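Local coordinates for protein polyketide biosynthesis 3-hydroxy-3-methylglutaryl-ACP synthase PksG (Bacillus subtilis, PDB 4YXT) that catalyses the aldol condensation of an acetyl group carried on an acyl carrier protein with a beta-ketothioester polyketide intermediate, a step in making the antibiotic bacillaene, at residues His96-Leu101 with Arg414-Ile419; Glu7-Phe12 with Ala301-Leu306; Gln122-Phe127 with Val175-Asn180. The protein carries 1 engineered substitution. All blocks are in the same frame, centred on the assembly; numbering follows the deposited sequence.

In the fold
The three contacts lie at different depths of a thiolase-type fold, and each brings together segments distant in sequence. Interaction 2 is the most central, about 6 Å from the centre of the chain, against 16 Å for interaction 3 and 21 Å for interaction 1. Interactions 2 and 3 share the mixed sheet, where strands 5-12 and 170-178 are neighbours: Glu-7 N lies 3.0 Å from Leu-176 O, and Glu-7 OE2 lies 2.8 Å from Asn-180 N. Interaction 1 touches neither. Interaction 2 also approaches the probable catalytic residues, the Leu-304 side chain being about 9 Å from that of His-250 and Phe-303 about 10 Å from Cys-114.

Interaction 1: His96-Leu101 with Arg414-Ile419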
loop_
_atom_site.group_PDB
_atom_site.type_symbol
_atom_site.label_atom_id
_atom_site.label_comp_id
_atom_site.label_asym_id
_atom_site.label_seq_id
_atom_site.Cartn_x
_atom_site.Cartn_y
_atom_site.Cartn_z
ATOM N N HIS A 96 -9.498 -0.725 12.051
ATOM C CA HIS A 96 -10.196 -1.981 12.253
ATOM C C HIS A 96 -10.689 -2.198 13.713
ATOM O O HIS A 96 -11.830 -2.591 13.952
ATOM C CB HIS A 96 -9.253 -3.105 11.829
ATOM C CG HIS A 96 -9.763 -4.461 12.117
ATOM N ND1 HIS A 96 -10.459 -5.201 11.187
ATOM C CD2 HIS A 96 -9.674 -5.228 13.222
ATOM C CE1 HIS A 96 -10.786 -6.366 11.707
ATOM N NE2 HIS A 96 -10.303 -6.416 12.931
ATOM N N GLU A 97 -9.816 -1.947 14.673
ATOM C CA GLU A 97 -10.145 -2.108 16.085
ATOM C C GLU A 97 -11.306 -1.197 16.497
ATOM O O GLU A 97 -12.272 -1.619 17.113
ATOM C CB GLU A 97 -8.876 -1.793 16.923
ATOM C CG GLU A 97 -9.046 -1.767 18.449
ATOM C CD GLU A 97 -9.264 -3.147 19.073
ATOM O OE1 GLU A 97 -9.579 -4.102 18.336
ATOM O OE2 GLU A 97 -9.124 -3.285 20.314
ATOM N N TYR A 98 -11.217 0.082 16.196
ATOM C CA TYR A 98 -12.219 1.010 16.717
ATOM C C TYR A 98 -13.504 1.002 15.898
ATOM O O TYR A 98 -14.519 1.542 16.340
ATOM C CB TYR A 98 -11.630 2.412 16.828
ATOM C CG TYR A 98 -10.650 2.552 17.962
ATOM C CD1 TYR A 98 -9.316 2.244 17.783
ATOM C CD2 TYR A 98 -11.068 2.995 19.219
ATOM C CE1 TYR A 98 -8.402 2.335 18.823
ATOM C CE2 TYR A 98 -10.160 3.107 20.272
ATOM C CZ TYR A 98 -8.830 2.772 20.063
ATOM O OH TYR A 98 -7.931 2.892 21.072
ATOM N N LEU A 99 -13.458 0.465 14.681
ATOM C CA LEU A 99 -14.694 0.147 13.954
ATOM C C LEU A 99 -15.324 -1.195 14.365
ATOM O O LEU A 99 -16.477 -1.451 14.011
ATOM C CB LEU A 99 -14.485 0.132 12.468
ATOM C CG LEU A 99 -14.130 1.481 11.848
ATOM C CD1 LEU A 99 -13.884 1.325 10.372
ATOM C CD2 LEU A 99 -15.211 2.534 12.077
ATOM N N GLY A 100 -14.606 -2.028 15.118
ATOM C CA GLY A 100 -15.174 -3.286 15.573
ATOM C C GLY A 100 -15.437 -4.198 14.430
ATOM O O GLY A 100 -16.436 -4.877 14.438
ATOM N N LEU A 101 -14.547 -4.213 13.424
ATOM C CA LEU A 101 -14.676 -5.135 12.297
ATOM C C LEU A 101 -14.348 -6.590 12.702
ATOM O O LEU A 101 -13.796 -6.819 13.775
ATOM C CB LEU A 101 -13.777 -4.693 11.115
ATOM C CG LEU A 101 -13.936 -3.269 10.584
ATOM C CD1 LEU A 101 -13.008 -3.067 9.381
ATOM C CD2 LEU A 101 -15.398 -3.055 10.200
ATOM N N ARG A 414 -0.795 4.079 20.242
ATOM C CA ARG A 414 -1.814 5.123 20.245
ATOM C C ARG A 414 -3.140 4.696 20.841
ATOM O O ARG A 414 -3.728 3.697 20.428
ATOM C CB ARG A 414 -2.089 5.637 18.836
ATOM C CG ARG A 414 -0.851 6.071 18.146
ATOM C CD ARG A 414 -1.130 6.894 16.937
ATOM N NE ARG A 414 0.096 7.504 16.491
ATOM C CZ ARG A 414 0.159 8.670 15.875
ATOM N NH1 ARG A 414 -0.937 9.368 15.659
ATOM N NH2 ARG A 414 1.330 9.155 15.505
ATOM N N LYS A 415 -3.663 5.505 21.758
ATOM C CA LYS A 415 -4.935 5.157 22.350
ATOM C C LYS A 415 -5.958 6.228 22.103
ATOM O O LYS A 415 -5.682 7.400 22.282
ATOM C CB LYS A 415 -4.729 4.840 23.820
ATOM C CG LYS A 415 -3.746 3.662 24.001
ATOM C CD LYS A 415 -3.197 3.589 25.408
ATOM C CE LYS A 415 -4.330 3.504 26.435
ATOM N NZ LYS A 415 -3.945 4.331 27.606
ATOM N N TYR A 416 -7.130 5.803 21.627
ATOM C CA TYR A 416 -8.174 6.699 21.214
ATOM C C TYR A 416 -9.362 6.604 22.165
ATOM O O TYR A 416 -9.446 5.725 22.964
ATOM C CB TYR A 416 -8.586 6.439 19.751
ATOM C CG TYR A 416 -7.410 6.533 18.796
ATOM C CD1 TYR A 416 -7.167 7.673 18.080
ATOM C CD2 TYR A 416 -6.529 5.447 18.631
ATOM C CE1 TYR A 416 -6.067 7.758 17.220
ATOM C CE2 TYR A 416 -5.444 5.515 17.773
ATOM C CZ TYR A 416 -5.217 6.665 17.069
ATOM O OH TYR A 416 -4.146 6.730 16.240
ATOM N N ARG A 417 -10.262 7.559 22.064
ATOM C CA ARG A 417 -11.411 7.650 22.959
ATOM C C ARG A 417 -12.587 8.249 22.201
ATOM O O ARG A 417 -12.405 9.144 21.356
ATOM C CB ARG A 417 -11.039 8.561 24.121
ATOM C CG ARG A 417 -12.085 8.707 25.211
ATOM C CD ARG A 417 -11.711 9.888 26.098
ATOM N NE ARG A 417 -12.644 10.051 27.213
ATOM C CZ ARG A 417 -12.396 10.767 28.308
ATOM N NH1 ARG A 417 -11.233 11.389 28.450
ATOM N NH2 ARG A 417 -13.307 10.852 29.272
ATOM N N TRP A 418 -13.777 7.772 22.532
ATOM C CA TRP A 418 -15.016 8.297 22.006
ATOM C C TRP A 418 -15.460 9.528 22.804
ATOM O O TRP A 418 -15.353 9.558 24.006
ATOM C CB TRP A 418 -16.089 7.234 22.082
ATOM C CG TRP A 418 -15.786 6.105 21.228
ATOM C CD1 TRP A 418 -15.366 4.873 21.622
ATOM C CD2 TRP A 418 -15.832 6.080 19.794
ATOM N NE1 TRP A 418 -15.183 4.065 20.514
ATOM C CE2 TRP A 418 -15.455 4.790 19.385
ATOM C CE3 TRP A 418 -16.174 7.024 18.817
ATOM C CZ2 TRP A 418 -15.411 4.416 18.032
ATOM C CZ3 TRP A 418 -16.102 6.669 17.498
ATOM C CH2 TRP A 418 -15.733 5.367 17.105
ATOM N N ILE A 419 -15.934 10.558 22.123
ATOM C CA ILE A 419 -16.398 11.767 22.788
ATOM C C ILE A 419 -17.641 12.281 22.086
ATOM O O ILE A 419 -17.783 12.111 20.859
ATOM C CB ILE A 419 -15.296 12.838 22.812
ATOM C CG1 ILE A 419 -14.150 12.344 23.697
ATOM C CG2 ILE A 419 -15.848 14.183 23.300
ATOM C CD1 ILE A 419 -12.967 13.266 23.827
#
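Tyr-98, near the C-terminal end of its helix, points its ring at strand 413-419 and meets Tyr-416 in two ways at once. The rings form an offset edge-to-face pair, with centroids 5.3 Å apart and planes inclined at 76°, and it is the edge of Tyr-416 that turns to the face of Tyr-98. Closest between the rings are CE1 of Tyr-98 and CD2 of Tyr-416, at 3.6 Å. Over that face, displaced toward the rim, sits Tyr-416 CB, 4.0 Å from the Tyr-98 ring centroid and 26° off the normal, a CH-pi contact. Beyond the ring, the hydroxyl reaches the strand backbone: Tyr-416 N donates to Tyr-98 OH across 3.1 Å at a nearly straight 167°. One tyrosine thus meets its partner through ring, CB and amide, which fixes where the Tyr-98 ring end lies. Tyr-98 CG, held beside its backbone N and anti to the carbonyl carbon, sends the ring from the helix to the strand, where the two tyrosine side chains cross at about a right angle. Trp-418 flanks the pair: its CZ2 lies 3.5 Å from Tyr-98 O, which sits at the indole edge in the ring plane, while NE1 faces the edge of the Tyr-98 ring. Just past Tyr-98 the helix ends in a Schellman motif, Gly-100 leaving it with positive phi. The hydroxyl of Tyr-416 is hydrogen-bonded to Asp-50 OD2, which also forms a salt bridge with Arg-414 NH1. Strand 413-419 is an outermost strand of the small antiparallel sheet within this chain; Leu-404 of the adjacent strand 403-410 touches all three aromatic side chains, and helix 51-64 packs on Tyr-416 and Trp-418. The contact therefore joins helix 91-99 to the C-terminal sheet, with helix 51-64 beside them.

Interaction 2: Glu7-Phe12 with Ala301-Leu306; sequences EAMNVF and ALFLAL
Val-11 of the central-sheet strand meets Leu-304 of helix 301-312 through methyl groups alone. Leu-304 CD1 comes to 3.3 Å from Val-11 CG1, tighter than usual van der Waals contact, and to 3.6 Å from CG2 of the same valine, so this one methyl faces both valine branches. The two side chains cross at about a right angle. With CG anti to the backbone N (chi1 -171°), the Leu-304 side chain bends so that CD1 comes nearer the strand than its CB direction would suggest. Two residues back on the same side of the strand, Met-9 makes the second touch: its CE lies 3.4 Å from Phe-303 O and 3.8 Å from Phe-303 CB. A bend at chi3 (-69°) turns that methyl toward the helix, while SD keeps a looser approach of 4.4 Å to Leu-306 CD2. The axes of strand 8-12 and helix 301-306 come within 9.1 Å at an angle of 111°, so the helix runs across the strand and offers it Phe-303, Leu-304 and Leu-306. Farther out, Val-173 of the adjoining strand 170-178 touches both Met-9 and Phe-303, and Val-175 also packs on Met-9. Ile-321 and Cys-323 of strand 319-327 lie against Leu-306. Just before Met-9, a classic beta bulge, in which Glu-7 and Ala-8 both face Leu-176, interrupts the regular pairing of strand 5-12 with strand 170-178. No hydrogen bond or ion pair crosses between the two segments, and every touching residue is buried; this seam of the thiolase-type core, beneath a helix whose Ala-301 touches the probably catalytic His-250, relies on shape fit between aliphatic groups, with the thioether methyl supplying the one approach to a backbone carbonyl.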
loop_
_atom_site.group_PDB
_atom_site.type_symbol
_atom_site.label_atom_id
_atom_site.label_comp_id
_atom_site.label_asym_id
_atom_site.label_seq_id
_atom_site.Cartn_x
_atom_site.Cartn_y
_atom_site.Cartn_z
ATOM N N GLU A 7 -21.273 0.999 -2.615
ATOM C CA GLU A 7 -22.564 0.890 -1.930
ATOM C C GLU A 7 -22.808 2.104 -1.049
ATOM O O GLU A 7 -23.925 2.557 -0.880
ATOM C CB GLU A 7 -22.618 -0.404 -1.096
ATOM C CG GLU A 7 -22.414 -1.617 -1.983
ATOM C CD GLU A 7 -22.628 -2.931 -1.264
ATOM O OE1 GLU A 7 -22.539 -2.967 -0.024
ATOM O OE2 GLU A 7 -22.874 -3.933 -1.936
ATOM N N ALA A 8 -21.753 2.681 -0.505
ATOM C CA ALA A 8 -21.971 3.789 0.376
ATOM C C ALA A 8 -20.633 4.523 0.501
ATOM O O ALA A 8 -19.612 3.895 0.369
ATOM C CB ALA A 8 -22.466 3.272 1.718
ATOM N N MET A 9 -20.662 5.840 0.696
ATOM C CA MET A 9 -19.416 6.596 0.944
ATOM C C MET A 9 -19.678 7.847 1.765
ATOM O O MET A 9 -20.721 8.442 1.640
ATOM C CB MET A 9 -18.664 6.933 -0.369
ATOM C CG MET A 9 -19.168 8.130 -1.144
ATOM S SD MET A 9 -18.373 8.286 -2.774
ATOM C CE MET A 9 -16.711 8.722 -2.309
ATOM N N ASN A 10 -18.719 8.206 2.614
ATOM C CA ASN A 10 -18.875 9.280 3.559
ATOM C C ASN A 10 -17.604 10.069 3.778
ATOM O O ASN A 10 -16.523 9.536 3.755
ATOM C CB ASN A 10 -19.369 8.780 4.908
ATOM C CG ASN A 10 -19.723 9.938 5.840
ATOM O OD1 ASN A 10 -20.310 10.909 5.402
ATOM N ND2 ASN A 10 -19.300 9.887 7.043
ATOM N N VAL A 11 -17.764 11.350 4.048
ATOM C CA VAL A 11 -16.661 12.287 4.075
ATOM C C VAL A 11 -16.592 12.730 5.485
ATOM O O VAL A 11 -17.640 12.931 6.032
ATOM C CB VAL A 11 -16.986 13.550 3.209
ATOM C CG1 VAL A 11 -15.964 14.670 3.386
ATOM C CG2 VAL A 11 -17.077 13.170 1.755
ATOM N N PHE A 12 -15.376 12.812 6.044
ATOM C CA PHE A 12 -15.047 13.600 7.240
ATOM C C PHE A 12 -14.035 14.682 6.870
ATOM O O PHE A 12 -12.843 14.384 6.602
ATOM C CB PHE A 12 -14.397 12.772 8.334
ATOM C CG PHE A 12 -14.277 13.508 9.647
ATOM C CD1 PHE A 12 -15.400 13.727 10.427
ATOM C CD2 PHE A 12 -13.057 13.993 10.097
ATOM C CE1 PHE A 12 -15.327 14.410 11.642
ATOM C CE2 PHE A 12 -12.979 14.669 11.314
ATOM C CZ PHE A 12 -14.121 14.880 12.081
ATOM N N ALA A 301 -8.881 13.236 -2.382
ATOM C CA ALA A 301 -9.439 14.384 -3.127
ATOM C C ALA A 301 -10.437 13.950 -4.195
ATOM O O ALA A 301 -11.566 14.449 -4.222
ATOM C CB ALA A 301 -8.334 15.274 -3.778
ATOM N N LEU A 302 -10.034 13.092 -5.114
ATOM C CA LEU A 302 -11.000 12.645 -6.123
ATOM C C LEU A 302 -12.276 12.043 -5.496
ATOM O O LEU A 302 -13.355 12.264 -5.987
ATOM C CB LEU A 302 -10.377 11.632 -7.069
ATOM C CG LEU A 302 -11.383 10.977 -8.006
ATOM C CD1 LEU A 302 -11.878 11.977 -9.052
ATOM C CD2 LEU A 302 -10.682 9.814 -8.640
ATOM N N PHE A 303 -12.155 11.228 -4.456
ATOM C CA PHE A 303 -13.358 10.721 -3.829
ATOM C C PHE A 303 -14.279 11.830 -3.320
ATOM O O PHE A 303 -15.481 11.687 -3.459
ATOM C CB PHE A 303 -13.038 9.749 -2.692
ATOM C CG PHE A 303 -12.399 8.452 -3.139
ATOM C CD1 PHE A 303 -12.671 7.890 -4.402
ATOM C CD2 PHE A 303 -11.574 7.756 -2.265
ATOM C CE1 PHE A 303 -12.074 6.691 -4.778
ATOM C CE2 PHE A 303 -10.974 6.545 -2.644
ATOM C CZ PHE A 303 -11.244 6.019 -3.897
ATOM N N LEU A 304 -13.703 12.902 -2.743
ATOM C CA LEU A 304 -14.428 14.035 -2.250
ATOM C C LEU A 304 -15.169 14.776 -3.342
ATOM O O LEU A 304 -16.282 15.276 -3.095
ATOM C CB LEU A 304 -13.460 15.006 -1.513
ATOM C CG LEU A 304 -14.040 16.183 -0.735
ATOM C CD1 LEU A 304 -14.860 15.694 0.427
ATOM C CD2 LEU A 304 -12.955 17.151 -0.252
ATOM N N ALA A 305 -14.549 14.872 -4.532
ATOM C CA ALA A 305 -15.169 15.494 -5.701
ATOM C C ALA A 305 -16.254 14.576 -6.229
ATOM O O ALA A 305 -17.309 14.997 -6.766
ATOM C CB ALA A 305 -14.115 15.753 -6.807
ATOM N N LEU A 306 -16.026 13.297 -6.096
ATOM C CA LEU A 306 -17.063 12.348 -6.563
ATOM C C LEU A 306 -18.337 12.412 -5.685
ATOM O O LEU A 306 -19.455 12.521 -6.167
ATOM C CB LEU A 306 -16.512 10.951 -6.498
ATOM C CG LEU A 306 -17.419 9.843 -7.064
ATOM C CD1 LEU A 306 -17.549 10.165 -8.497
ATOM C CD2 LEU A 306 -16.775 8.486 -6.854
#

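Interaction 3: Gln122-Phe127 with Val175-Asn180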
loop_
_atom_site.group_PDB
_atom_site.type_symbol
_atom_site.label_atom_id
_atom_site.label_comp_id
_atom_site.label_asym_id
_atom_site.label_seq_id
_atom_site.Cartn_x
_atom_site.Cartn_y
_atom_site.Cartn_z
ATOM N N GLN A 122 -9.643 0.461 -6.747
ATOM C CA GLN A 122 -9.499 -0.522 -7.826
ATOM C C GLN A 122 -9.191 -1.919 -7.318
ATOM O O GLN A 122 -9.705 -2.937 -7.867
ATOM C CB GLN A 122 -8.471 -0.124 -8.865
ATOM C CG GLN A 122 -8.910 1.009 -9.711
ATOM C CD GLN A 122 -10.266 0.828 -10.381
ATOM O OE1 GLN A 122 -10.772 -0.301 -10.557
ATOM N NE2 GLN A 122 -10.855 1.958 -10.792
ATOM N N MET A 123 -8.400 -1.996 -6.276
ATOM C CA MET A 123 -8.029 -3.282 -5.792
ATOM C C MET A 123 -9.263 -3.864 -5.098
ATOM O O MET A 123 -9.480 -5.037 -5.210
ATOM C CB MET A 123 -6.840 -3.224 -4.833
ATOM C CG MET A 123 -5.547 -2.750 -5.458
ATOM S SD MET A 123 -4.851 -3.740 -6.816
ATOM C CE MET A 123 -5.257 -2.691 -8.213
ATOM N N ALA A 124 -10.094 -3.024 -4.477
ATOM C CA ALA A 124 -11.247 -3.507 -3.758
ATOM C C ALA A 124 -12.291 -3.989 -4.795
ATOM O O ALA A 124 -12.899 -4.993 -4.569
ATOM C CB ALA A 124 -11.852 -2.436 -2.921
ATOM N N VAL A 125 -12.398 -3.292 -5.938
ATOM C CA VAL A 125 -13.255 -3.720 -7.028
ATOM C C VAL A 125 -12.865 -5.096 -7.569
ATOM O O VAL A 125 -13.732 -5.962 -7.791
ATOM C CB VAL A 125 -13.307 -2.691 -8.175
ATOM C CG1 VAL A 125 -14.070 -3.272 -9.362
ATOM C CG2 VAL A 125 -13.982 -1.402 -7.725
ATOM N N ASN A 126 -11.574 -5.314 -7.797
ATOM C CA ASN A 126 -11.098 -6.638 -8.238
ATOM C C ASN A 126 -11.286 -7.747 -7.198
ATOM O O ASN A 126 -11.463 -8.887 -7.551
ATOM C CB ASN A 126 -9.669 -6.597 -8.738
ATOM C CG ASN A 126 -9.490 -5.629 -9.901
ATOM O OD1 ASN A 126 -10.454 -5.259 -10.567
ATOM N ND2 ASN A 126 -8.245 -5.185 -10.129
ATOM N N PHE A 127 -11.250 -7.419 -5.925
ATOM C CA PHE A 127 -11.582 -8.414 -4.918
ATOM C C PHE A 127 -13.054 -8.834 -5.174
ATOM O O PHE A 127 -13.331 -10.024 -5.252
ATOM C CB PHE A 127 -11.303 -7.888 -3.495
ATOM C CG PHE A 127 -11.857 -8.749 -2.369
ATOM C CD1 PHE A 127 -11.417 -10.056 -2.161
ATOM C CD2 PHE A 127 -12.850 -8.269 -1.531
ATOM C CE1 PHE A 127 -11.920 -10.835 -1.107
ATOM C CE2 PHE A 127 -13.367 -9.055 -0.485
ATOM C CZ PHE A 127 -12.889 -10.338 -0.277
ATOM N N VAL A 175 -15.126 4.559 1.744
ATOM C CA VAL A 175 -15.894 4.033 0.655
ATOM C C VAL A 175 -16.091 2.525 0.916
ATOM O O VAL A 175 -15.110 1.788 0.981
ATOM C CB VAL A 175 -15.124 4.201 -0.678
ATOM C CG1 VAL A 175 -15.847 3.528 -1.833
ATOM C CG2 VAL A 175 -14.839 5.657 -1.076
ATOM N N LEU A 176 -17.355 2.090 1.007
ATOM C CA LEU A 176 -17.758 0.708 1.102
ATOM C C LEU A 176 -18.036 0.126 -0.254
ATOM O O LEU A 176 -18.845 0.635 -0.972
ATOM C CB LEU A 176 -19.054 0.605 1.910
ATOM C CG LEU A 176 -19.521 -0.814 2.271
ATOM C CD1 LEU A 176 -18.672 -1.466 3.358
ATOM C CD2 LEU A 176 -20.984 -0.751 2.693
ATOM N N VAL A 177 -17.362 -0.966 -0.589
ATOM C CA VAL A 177 -17.338 -1.512 -1.908
ATOM C C VAL A 177 -17.945 -2.908 -1.795
ATOM O O VAL A 177 -17.636 -3.696 -0.854
ATOM C CB VAL A 177 -15.896 -1.556 -2.470
ATOM C CG1 VAL A 177 -15.845 -2.154 -3.853
ATOM C CG2 VAL A 177 -15.257 -0.160 -2.475
ATOM N N GLY A 178 -18.830 -3.211 -2.735
ATOM C CA GLY A 178 -19.642 -4.409 -2.633
ATOM C C GLY A 178 -20.330 -4.836 -3.902
ATOM O O GLY A 178 -20.118 -4.252 -4.976
ATOM N N GLU A 179 -21.166 -5.863 -3.774
ATOM C CA GLU A 179 -21.823 -6.439 -4.935
ATOM C C GLU A 179 -23.136 -5.749 -5.309
ATOM O O GLU A 179 -23.650 -5.998 -6.365
ATOM C CB GLU A 179 -22.002 -7.950 -4.723
ATOM C CG GLU A 179 -20.686 -8.691 -4.427
ATOM C CD GLU A 179 -20.917 -10.154 -4.109
ATOM O OE1 GLU A 179 -22.109 -10.529 -4.027
ATOM O OE2 GLU A 179 -19.943 -10.933 -3.958
ATOM N N ASN A 180 -23.640 -4.831 -4.495
ATOM C CA ASN A 180 -24.832 -4.034 -4.869
ATOM C C ASN A 180 -24.584 -2.531 -4.942
ATOM O O ASN A 180 -25.098 -1.788 -4.132
ATOM C CB ASN A 180 -26.001 -4.287 -3.892
ATOM C CG ASN A 180 -27.272 -3.581 -4.339
ATOM O OD1 ASN A 180 -27.499 -3.379 -5.562
ATOM N ND2 ASN A 180 -28.104 -3.169 -3.365
#
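Helix 116-130 lies against the large mixed sheet of the thiolase-type fold, and here it rests on strand 170-178, with Val-177 facing Ala-124. The CA atoms of these two residues are 6.7 Å apart, a close approach that the small alanine side chain allows. Ala-124 CB stands 4.1 Å from Val-177 CG1 and 4.1 Å from Val-177 CG2, so the single methyl faces the fork of the valine evenly, and Val-177 CB behind the fork is only slightly farther away. Because CG1 is anti to the backbone N (chi1 179°) and CG2 anti to the carbonyl carbon, both branches face the helix. CG1 also lies close to the helix backbone, 4.1 Å from Ala-124 C and 4.2 Å from Val-125 N. Val-125 adds a looser flank, with its CG2 4.4 Å from Val-177 CG1. The same helix extends this surface, since Phe-121 and Ile-128 also touch Val-177. Backbone hydrogen bonds to Ala-138 keep Val-177 paired with strand 137-145. Past the strand end, Glu-179 OE2 accepts from Gly-135 N and Gln-131 NE2. Several helix residues that do not face Val-177 meet the second subunit: Met-123 packs on its Phe-108, and Asn-126 on its Ser-130. The side-chain contacts are apolar and no hydrogen bond crosses, with 99 Å² of surface buried in all. Contact at van der Waals distance, without polar bonds, thus seats the helix on the sheet at Val-177 while other faces of the helix meet the second subunit.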